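Local coordinates for YscQ-C, type III secretion protein (Yersinia pseudotuberculosis, PDB 3UEP) that is the C-terminal product of the yscQ gene, made from an internal translation start, and assembles with full-length YscQ into a complex essential to type III secretion, at the interface of chains A and B. Residues are numbered along the deposited sequence; one frame, centred on the assembly and turned at random. Chains: chain A/B, YscQ-C, type III secretion protein.

Contact 1: the interface of chains A and B. Residues chain A 20-21, 23, 65, 89; chain B 32, 34, 37.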
loop_
_atom_site.group_PDB
_atom_site.type_symbol
_atom_site.label_atom_id
_atom_site.label_comp_id
_atom_site.label_asym_id
_atom_site.label_seq_id
_atom_site.Cartn_x
_atom_site.Cartn_y
_atom_site.Cartn_z
ATOM N N PRO A 20 -19.152 -3.386 -4.803
ATOM C CA PRO A 20 -17.954 -3.291 -3.958
ATOM C C PRO A 20 -16.713 -2.890 -4.764
ATOM O O PRO A 20 -16.581 -3.269 -5.928
ATOM C CB PRO A 20 -17.776 -4.715 -3.405
ATOM C CG PRO A 20 -18.836 -5.592 -4.136
ATOM C CD PRO A 20 -19.445 -4.769 -5.223
ATOM N N VAL A 21 -15.827 -2.129 -4.126
ATOM C CA VAL A 21 -14.510 -1.810 -4.664
ATOM C C VAL A 21 -13.467 -2.078 -3.583
ATOM O O VAL A 21 -13.599 -1.608 -2.447
ATOM C CB VAL A 21 -14.412 -0.341 -5.094
ATOM C CG1 VAL A 21 -13.028 -0.052 -5.667
ATOM C CG2 VAL A 21 -15.500 -0.018 -6.113
ATOM N N VAL A 23 -10.326 -1.308 -1.883
ATOM C CA VAL A 23 -9.415 -0.181 -1.754
ATOM C C VAL A 23 -8.288 -0.577 -0.818
ATOM O O VAL A 23 -8.527 -1.202 0.208
ATOM C CB VAL A 23 -10.136 1.048 -1.212
ATOM C CG1 VAL A 23 -9.174 2.207 -1.068
ATOM C CG2 VAL A 23 -11.308 1.422 -2.141
ATOM N N LEU A 65 -5.789 5.741 -7.058
ATOM C CA LEU A 65 -7.050 6.460 -6.942
ATOM C C LEU A 65 -6.842 7.828 -6.293
ATOM O O LEU A 65 -7.626 8.746 -6.489
ATOM C CB LEU A 65 -8.026 5.620 -6.113
ATOM C CG LEU A 65 -9.392 6.163 -5.718
ATOM C CD1 LEU A 65 -10.338 5.996 -6.875
ATOM C CD2 LEU A 65 -9.901 5.394 -4.523
ATOM N N ILE A 89 -12.006 2.274 -13.112
ATOM C CA ILE A 89 -12.135 1.107 -12.260
ATOM C C ILE A 89 -12.978 0.059 -12.958
ATOM O O ILE A 89 -14.024 0.371 -13.545
ATOM C CB ILE A 89 -12.806 1.483 -10.927
ATOM C CG1 ILE A 89 -11.992 2.577 -10.229
ATOM C CG2 ILE A 89 -12.975 0.247 -10.050
ATOM C CD1 ILE A 89 -12.601 3.072 -8.934
ATOM N N LEU B 32 -15.017 -0.658 -0.148
ATOM C CA LEU B 32 -15.878 0.527 -0.209
ATOM C C LEU B 32 -16.857 0.367 -1.370
ATOM O O LEU B 32 -16.489 -0.161 -2.413
ATOM C CB LEU B 32 -15.038 1.785 -0.425
ATOM C CG LEU B 32 -14.486 2.556 0.781
ATOM C CD1 LEU B 32 -13.724 1.665 1.718
ATOM C CD2 LEU B 32 -13.592 3.691 0.304
ATOM N N TRP B 34 -19.420 2.020 -4.369
ATOM C CA TRP B 34 -19.203 3.165 -5.249
ATOM C C TRP B 34 -19.674 4.485 -4.623
ATOM O O TRP B 34 -19.030 5.521 -4.776
ATOM C CB TRP B 34 -19.879 2.963 -6.610
ATOM C CG TRP B 34 -19.615 4.103 -7.550
ATOM C CD1 TRP B 34 -20.436 5.170 -7.814
ATOM C CD2 TRP B 34 -18.429 4.308 -8.328
ATOM N NE1 TRP B 34 -19.835 6.016 -8.726
ATOM C CE2 TRP B 34 -18.601 5.506 -9.052
ATOM C CE3 TRP B 34 -17.244 3.578 -8.500
ATOM C CZ2 TRP B 34 -17.631 5.991 -9.931
ATOM C CZ3 TRP B 34 -16.273 4.069 -9.364
ATOM C CH2 TRP B 34 -16.475 5.263 -10.069
ATOM N N LEU B 37 -16.985 5.745 -2.186
ATOM C CA LEU B 37 -15.816 6.218 -2.928
ATOM C C LEU B 37 -16.094 7.593 -3.477
ATOM O O LEU B 37 -15.274 8.505 -3.412
ATOM C CB LEU B 37 -15.548 5.317 -4.131
ATOM C CG LEU B 37 -14.478 4.255 -4.021
ATOM C CD1 LEU B 37 -14.242 3.659 -5.393
ATOM C CD2 LEU B 37 -13.203 4.883 -3.475
#
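B:Leu37, on the short helix 34-38 of chain B, packs its two methyls against A:Val21, A:Leu65 and A:Ile89 of the other chain. Its CD2 meets CD2 of A:Leu65 at 3.5 Å, while CD1 faces A:Val21 and A:Ile89, so each branch has its own partners. A:Leu65 and B:Leu37 approach at a slant, whereas A:Val21 crosses B:Leu37 at about a right angle and touches CD1 with CG1 at 3.9 Å. A:Ile89, beyond the last strand, reaches tip to tip toward B:Leu37. With its CG1 branch extended (chi2 177°), its terminal CD1 also reaches CZ3 on the six-membered ring of B:Trp34, 3.8 Å away. A:Val23 takes the other flank, its CG2 lying 4.0 Å from CD2 of B:Leu32. Outside this greasy patch the backbones pair as antiparallel strands of the intertwined FliN-family dimer. A:Val21 and B:Leu32 exchange two hydrogen bonds, which satisfy the main-chain groups at the polar rim. B:Leu32 N gives its hydrogen to A:Val21 O at 2.9 Å. In return A:Val21 N donates to B:Leu32 O at 2.7 Å.

Contact 2: the interface of chains A and B. Residues chain A 33-35; chain B 15, 17-19.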
loop_
_atom_site.group_PDB
_atom_site.type_symbol
_atom_site.label_atom_id
_atom_site.label_comp_id
_atom_site.label_asym_id
_atom_site.label_seq_id
_atom_site.Cartn_x
_atom_site.Cartn_y
_atom_site.Cartn_z
ATOM N N ASP A 33 16.334 -2.589 -4.405
ATOM C CA ASP A 33 17.050 -3.496 -5.296
ATOM C C ASP A 33 17.039 -4.931 -4.770
ATOM O O ASP A 33 16.578 -5.191 -3.666
ATOM C CB ASP A 33 18.472 -3.003 -5.618
ATOM C CG ASP A 33 19.420 -3.072 -4.431
ATOM O OD1 ASP A 33 20.548 -2.561 -4.567
ATOM O OD2 ASP A 33 19.057 -3.632 -3.375
ATOM N N TRP A 34 17.543 -5.865 -5.567
ATOM C CA TRP A 34 17.513 -7.275 -5.188
ATOM C C TRP A 34 18.433 -7.604 -4.025
ATOM O O TRP A 34 18.073 -8.409 -3.166
ATOM C CB TRP A 34 17.839 -8.190 -6.377
ATOM C CG TRP A 34 17.835 -9.638 -5.984
ATOM C CD1 TRP A 34 18.917 -10.419 -5.735
ATOM C CD2 TRP A 34 16.679 -10.462 -5.762
ATOM N NE1 TRP A 34 18.513 -11.683 -5.372
ATOM C CE2 TRP A 34 17.141 -11.731 -5.377
ATOM C CE3 TRP A 34 15.297 -10.240 -5.834
ATOM C CZ2 TRP A 34 16.273 -12.791 -5.092
ATOM C CZ3 TRP A 34 14.437 -11.293 -5.546
ATOM C CH2 TRP A 34 14.928 -12.551 -5.188
ATOM N N HIS A 35 19.625 -7.013 -3.998
ATOM C CA HIS A 35 20.512 -7.182 -2.829
ATOM C C HIS A 35 19.719 -6.917 -1.548
ATOM O O HIS A 35 19.797 -7.670 -0.584
ATOM C CB HIS A 35 21.672 -6.189 -2.849
ATOM C CG HIS A 35 22.800 -6.566 -3.757
ATOM N ND1 HIS A 35 23.526 -7.727 -3.606
ATOM C CD2 HIS A 35 23.354 -5.908 -4.803
ATOM C CE1 HIS A 35 24.474 -7.776 -4.529
ATOM N NE2 HIS A 35 24.389 -6.685 -5.264
ATOM N N ASP B 15 25.595 -6.120 -13.005
ATOM C CA ASP B 15 25.153 -6.955 -11.903
ATOM C C ASP B 15 23.630 -6.893 -11.770
ATOM O O ASP B 15 23.074 -5.886 -11.323
ATOM C CB ASP B 15 25.833 -6.486 -10.615
ATOM C CG ASP B 15 25.365 -7.248 -9.405
ATOM O OD1 ASP B 15 24.773 -8.338 -9.568
ATOM O OD2 ASP B 15 25.595 -6.756 -8.280
ATOM N N ASN B 17 21.875 -8.159 -9.589
ATOM C CA ASN B 17 21.453 -7.926 -8.203
ATOM C C ASN B 17 21.144 -6.428 -7.917
ATOM O O ASN B 17 20.504 -6.100 -6.925
ATOM C CB ASN B 17 22.468 -8.495 -7.206
ATOM C CG ASN B 17 22.618 -10.010 -7.310
ATOM O OD1 ASN B 17 21.646 -10.741 -7.200
ATOM N ND2 ASN B 17 23.850 -10.484 -7.529
ATOM N N GLN B 18 21.577 -5.525 -8.795
ATOM C CA GLN B 18 21.203 -4.114 -8.677
ATOM C C GLN B 18 19.797 -3.818 -9.201
ATOM O O GLN B 18 19.402 -2.659 -9.294
ATOM C CB GLN B 18 22.167 -3.249 -9.489
ATOM C CG GLN B 18 23.629 -3.435 -9.164
ATOM C CD GLN B 18 24.039 -2.652 -7.954
ATOM O OE1 GLN B 18 23.561 -2.901 -6.850
ATOM N NE2 GLN B 18 24.924 -1.687 -8.150
ATOM N N LEU B 19 19.052 -4.844 -9.586
ATOM C CA LEU B 19 17.823 -4.601 -10.340
ATOM C C LEU B 19 16.760 -4.039 -9.407
ATOM O O LEU B 19 16.574 -4.545 -8.303
ATOM C CB LEU B 19 17.329 -5.890 -11.024
ATOM C CG LEU B 19 16.180 -5.710 -12.009
ATOM C CD1 LEU B 19 16.704 -5.209 -13.349
ATOM C CD2 LEU B 19 15.422 -7.013 -12.181
#
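A:His35 swings its imidazole to the side away from its own carbonyl carbon (chi1 -80°), which presents one ring face to CB of B:Asn17, held there by the backbone of its turn; the similar first torsion of B:Asn17 only directs its amide toward A:Trp34. This CH-pi contact joins the start of helix 34-39 to the 3-10 turn 16-18 of the partner in the FliN-type C-terminal domain. CB of B:Asn17 sits toward the rim, 3.3 Å from NE2 of A:His35. The same NE2 donates a hydrogen bond to the carboxylate oxygen OD2 of B:Asp15 at 3.2 Å. It meets OD2 on the syn side, with the oxygen tilted 21° from the ring plane. A negative charge there could favour a protonated imidazole. The other oxygen, OD1, takes the backbone N of B:Asn17 from above the carboxylate plane at 2.9 Å, a second-shell bond that ties the acid to the turn. OE1 of B:Gln18 lies in plane at the imidazole edge, 3.6 Å from CD2 of A:His35. Backbone joins in as well: A:His35 N donates to a lone pair of B:Asn17 O at 3.2 Å. The amide of B:Asn17 crosses the indole of A:Trp34 at a slant, the two planes 21° apart.

Contact 3: the interface of chains A and B. Residues chain A 27, 29, 46, 48; chain B 23, 25, 70, 78-79.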
loop_
_atom_site.group_PDB
_atom_site.type_symbol
_atom_site.label_atom_id
_atom_site.label_comp_id
_atom_site.label_asym_id
_atom_site.label_seq_id
_atom_site.Cartn_x
_atom_site.Cartn_y
_atom_site.Cartn_z
ATOM N N VAL A 27 1.988 3.037 1.988
ATOM C CA VAL A 27 2.898 4.101 2.400
ATOM C C VAL A 27 4.331 3.788 1.996
ATOM O O VAL A 27 4.715 2.634 1.877
ATOM C CB VAL A 27 2.879 4.306 3.923
ATOM C CG1 VAL A 27 1.535 4.794 4.357
ATOM C CG2 VAL A 27 3.213 2.995 4.621
ATOM N N ARG A 29 8.362 4.199 0.180
ATOM C CA ARG A 29 9.070 4.027 -1.084
ATOM C C ARG A 29 8.477 2.892 -1.880
ATOM O O ARG A 29 7.705 2.075 -1.368
ATOM C CB ARG A 29 10.525 3.591 -0.832
ATOM C CG ARG A 29 10.621 2.185 -0.206
ATOM C CD ARG A 29 11.790 2.061 0.743
ATOM N NE ARG A 29 13.042 2.235 0.025
ATOM C CZ ARG A 29 14.234 2.328 0.600
ATOM N NH1 ARG A 29 14.346 2.265 1.924
ATOM N NH2 ARG A 29 15.315 2.487 -0.154
ATOM N N ILE A 46 13.413 -1.233 7.699
ATOM C CA ILE A 46 13.383 -0.535 6.436
ATOM C C ILE A 46 12.898 0.867 6.686
ATOM O O ILE A 46 11.854 1.080 7.311
ATOM C CB ILE A 46 12.435 -1.177 5.420
ATOM C CG1 ILE A 46 12.851 -2.611 5.131
ATOM C CG2 ILE A 46 12.421 -0.371 4.116
ATOM C CD1 ILE A 46 11.859 -3.333 4.164
ATOM N N LEU A 48 11.124 3.895 5.237
ATOM C CA LEU A 48 10.130 4.043 4.176
ATOM C C LEU A 48 10.297 5.342 3.384
ATOM O O LEU A 48 9.505 5.630 2.487
ATOM C CB LEU A 48 8.711 3.975 4.753
ATOM C CG LEU A 48 8.256 2.642 5.357
ATOM C CD1 LEU A 48 6.783 2.689 5.685
ATOM C CD2 LEU A 48 8.517 1.511 4.392
ATOM N N VAL B 23 8.271 -2.316 -4.612
ATOM C CA VAL B 23 7.770 -2.880 -3.357
ATOM C C VAL B 23 6.824 -1.933 -2.588
ATOM O O VAL B 23 7.210 -0.810 -2.227
ATOM C CB VAL B 23 8.917 -3.233 -2.408
ATOM C CG1 VAL B 23 9.889 -4.235 -3.072
ATOM C CG2 VAL B 23 9.638 -1.962 -1.975
ATOM N N PHE B 25 4.248 -1.014 0.779
ATOM C CA PHE B 25 3.927 -1.311 2.165
ATOM C C PHE B 25 2.501 -0.957 2.445
ATOM O O PHE B 25 2.154 0.217 2.598
ATOM C CB PHE B 25 4.861 -0.561 3.115
ATOM C CG PHE B 25 6.301 -0.874 2.868
ATOM C CD1 PHE B 25 6.920 -1.933 3.524
ATOM C CD2 PHE B 25 7.013 -0.165 1.919
ATOM C CE1 PHE B 25 8.238 -2.234 3.277
ATOM C CE2 PHE B 25 8.335 -0.466 1.676
ATOM C CZ PHE B 25 8.945 -1.506 2.356
ATOM N N LEU B 70 4.825 -1.263 11.669
ATOM C CA LEU B 70 5.286 0.121 11.631
ATOM C C LEU B 70 5.995 0.491 12.931
ATOM O O LEU B 70 5.565 0.109 14.023
ATOM C CB LEU B 70 4.122 1.082 11.411
ATOM C CG LEU B 70 3.514 1.069 10.019
ATOM C CD1 LEU B 70 2.321 2.028 9.918
ATOM C CD2 LEU B 70 4.584 1.429 9.027
ATOM N N GLY B 78 9.213 3.851 9.890
ATOM C CA GLY B 78 9.828 2.648 9.377
ATOM C C GLY B 78 8.964 1.437 9.675
ATOM O O GLY B 78 7.895 1.537 10.282
ATOM N N VAL B 79 9.478 0.284 9.261
ATOM C CA VAL B 79 8.819 -1.008 9.362
ATOM C C VAL B 79 9.852 -2.007 9.852
ATOM O O VAL B 79 10.991 -1.988 9.373
ATOM C CB VAL B 79 8.398 -1.492 7.960
ATOM C CG1 VAL B 79 7.829 -2.887 8.029
ATOM C CG2 VAL B 79 7.412 -0.537 7.344
#
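A:Leu48 sets its CD2 methyl squarely over the centre of the B:Phe25 ring, 3.4 Å from the centroid, in a CH-pi contact that marks the tight part of this strand-to-strand interface. The leucine divides its branches: CD2 takes the phenyl face, while CD1 turns to B:Val79 and lies 3.7 Å from its CG2. With chi1 of B:Phe25 at -57° and chi2 at -90°, the ring stands with its face toward A:Leu48 and its far end toward A:Ile46. There CD1 of the isoleucine touches CZ of the ring at 3.9 Å. Two antiparallel strand pairings frame this apolar cluster. On one side A:Val27 N donates to B:Phe25 O at 2.9 Å; on the other, A:Ile46 and B:Val79 exchange a pair of hydrogen bonds, in which A:Ile46 N meets B:Val79 O at 3.0 Å. Packing is looser at the margins. The aliphatic part of A:Arg29 runs beside B:Phe25, pointing the same way, and only its CG comes near, while the guanidinium continues past the ring. B:Leu70 makes an even lighter contact at the opposite margin, crossing A:Leu48 at about a right angle and hiding little surface. Its CD2 stays 4.2 Å from CD1 of A:Leu48.

Contact 4: the interface of chains A and B. Residues chain A 16-19; chain B 32-35.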
loop_
_atom_site.group_PDB
_atom_site.type_symbol
_atom_site.label_atom_id
_atom_site.label_comp_id
_atom_site.label_asym_id
_atom_site.label_seq_id
_atom_site.Cartn_x
_atom_site.Cartn_y
_atom_site.Cartn_z
ATOM N N LEU A 16 -26.131 -0.318 -8.899
ATOM C CA LEU A 16 -24.699 -0.347 -9.186
ATOM C C LEU A 16 -23.895 0.540 -8.230
ATOM O O LEU A 16 -22.709 0.318 -8.032
ATOM C CB LEU A 16 -24.418 0.069 -10.635
ATOM C CG LEU A 16 -24.922 -0.830 -11.770
ATOM C CD1 LEU A 16 -24.104 -0.567 -13.049
ATOM C CD2 LEU A 16 -24.869 -2.305 -11.396
ATOM N N ASN A 17 -24.540 1.547 -7.643
ATOM C CA ASN A 17 -23.863 2.438 -6.700
ATOM C C ASN A 17 -23.436 1.706 -5.440
ATOM O O ASN A 17 -22.716 2.257 -4.606
ATOM C CB ASN A 17 -24.767 3.606 -6.312
ATOM C CG ASN A 17 -25.139 4.465 -7.497
ATOM O OD1 ASN A 17 -24.275 5.066 -8.122
ATOM N ND2 ASN A 17 -26.429 4.531 -7.809
ATOM N N GLN A 18 -23.890 0.464 -5.297
ATOM C CA GLN A 18 -23.521 -0.340 -4.138
ATOM C C GLN A 18 -22.496 -1.427 -4.465
ATOM O O GLN A 18 -22.158 -2.254 -3.602
ATOM C CB GLN A 18 -24.763 -0.966 -3.518
ATOM C CG GLN A 18 -25.756 0.064 -2.990
ATOM C CD GLN A 18 -26.922 -0.596 -2.282
ATOM O OE1 GLN A 18 -26.737 -1.565 -1.532
ATOM N NE2 GLN A 18 -28.144 -0.099 -2.537
ATOM N N LEU A 19 -21.991 -1.421 -5.698
ATOM C CA LEU A 19 -20.974 -2.399 -6.116
ATOM C C LEU A 19 -19.720 -2.261 -5.253
ATOM O O LEU A 19 -19.257 -1.153 -5.015
ATOM C CB LEU A 19 -20.585 -2.163 -7.571
ATOM C CG LEU A 19 -21.619 -2.479 -8.652
ATOM C CD1 LEU A 19 -21.096 -2.010 -9.999
ATOM C CD2 LEU A 19 -21.965 -3.975 -8.669
ATOM N N LEU B 32 -15.017 -0.658 -0.148
ATOM C CA LEU B 32 -15.878 0.527 -0.209
ATOM C C LEU B 32 -16.857 0.367 -1.370
ATOM O O LEU B 32 -16.489 -0.161 -2.413
ATOM C CB LEU B 32 -15.038 1.785 -0.425
ATOM C CG LEU B 32 -14.486 2.556 0.781
ATOM C CD1 LEU B 32 -13.724 1.665 1.718
ATOM C CD2 LEU B 32 -13.592 3.691 0.304
ATOM N N ASP B 33 -18.098 0.815 -1.205
ATOM C CA ASP B 33 -19.020 0.759 -2.326
ATOM C C ASP B 33 -18.881 2.027 -3.153
ATOM O O ASP B 33 -18.254 2.998 -2.704
ATOM C CB ASP B 33 -20.460 0.485 -1.887
ATOM C CG ASP B 33 -21.089 1.644 -1.146
ATOM O OD1 ASP B 33 -22.148 1.415 -0.510
ATOM O OD2 ASP B 33 -20.544 2.779 -1.203
ATOM N N TRP B 34 -19.420 2.020 -4.369
ATOM C CA TRP B 34 -19.203 3.165 -5.249
ATOM C C TRP B 34 -19.674 4.485 -4.623
ATOM O O TRP B 34 -19.030 5.521 -4.776
ATOM C CB TRP B 34 -19.879 2.963 -6.610
ATOM C CG TRP B 34 -19.615 4.103 -7.550
ATOM C CD1 TRP B 34 -20.436 5.170 -7.814
ATOM C CD2 TRP B 34 -18.429 4.308 -8.328
ATOM N NE1 TRP B 34 -19.835 6.016 -8.726
ATOM C CE2 TRP B 34 -18.601 5.506 -9.052
ATOM C CE3 TRP B 34 -17.244 3.578 -8.500
ATOM C CZ2 TRP B 34 -17.631 5.991 -9.931
ATOM C CZ3 TRP B 34 -16.273 4.069 -9.364
ATOM C CH2 TRP B 34 -16.475 5.263 -10.069
ATOM N N HIS B 35 -20.811 4.455 -3.935
ATOM C CA HIS B 35 -21.326 5.671 -3.339
ATOM C C HIS B 35 -20.335 6.253 -2.326
ATOM O O HIS B 35 -20.075 7.448 -2.331
ATOM C CB HIS B 35 -22.692 5.448 -2.694
ATOM C CG HIS B 35 -23.475 6.709 -2.528
ATOM N ND1 HIS B 35 -24.224 6.984 -1.406
ATOM C CD2 HIS B 35 -23.614 7.783 -3.346
ATOM C CE1 HIS B 35 -24.797 8.167 -1.538
ATOM N NE2 HIS B 35 -24.441 8.672 -2.707
#
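This is a homodimer contact between a turn and a helix start: A:Asn17, in the 3-10 turn 16-18 of chain A, packs on the first residues of helix 34-38, B:Trp34 and B:His35, and fastens the outer end of one chain to its partner. In this FliN-family domain, backbone carbonyls of the turn face main-chain N-H groups at the beginning of the helix. A:Asn17 O accepts a hydrogen bond from B:His35 N at 3.0 Å, although B:His35 is poorly ordered. The helix start thus finds an acceptor in the other subunit. A:Leu19 O lies near B:Trp34 N, but that bond is weak. Over the same turn, CB of B:Trp34 rests on the main chain of A:Asn17, 4.0 Å from its CA. Turned away from its backbone N (chi1 -177°), the indole runs beside the asparagine, crossing the amide at a slant with the planes 35° apart. OD1 of that amide is 3.9 Å from CD1 of the indole. B:Asp33 adds a lighter touch, its CB 3.9 Å from CA of A:Gln18 and close to the carbonyl oxygens of A:Gln18 and A:Leu19.

Contact 1 and contact 4 are neighbours, with C-alpha centres about 7 Å apart, and share B:Leu32 and B:Trp34, so strand pairing and turn-to-helix packing form one continuous end of the dimer. Contact 2 is the two-fold counterpart of contact 4 with the chains exchanged; their centres lie about 42 Å apart, at opposite ends. Contact 3 falls between, about 24 Å from contact 1 and 19 Å from contact 2. Strand 20-27 of chain A serves contacts 1 and 3, as does the longer strand 20-33 of chain B. The subunits are therefore interwoven along their length, consistent with a stable dimer.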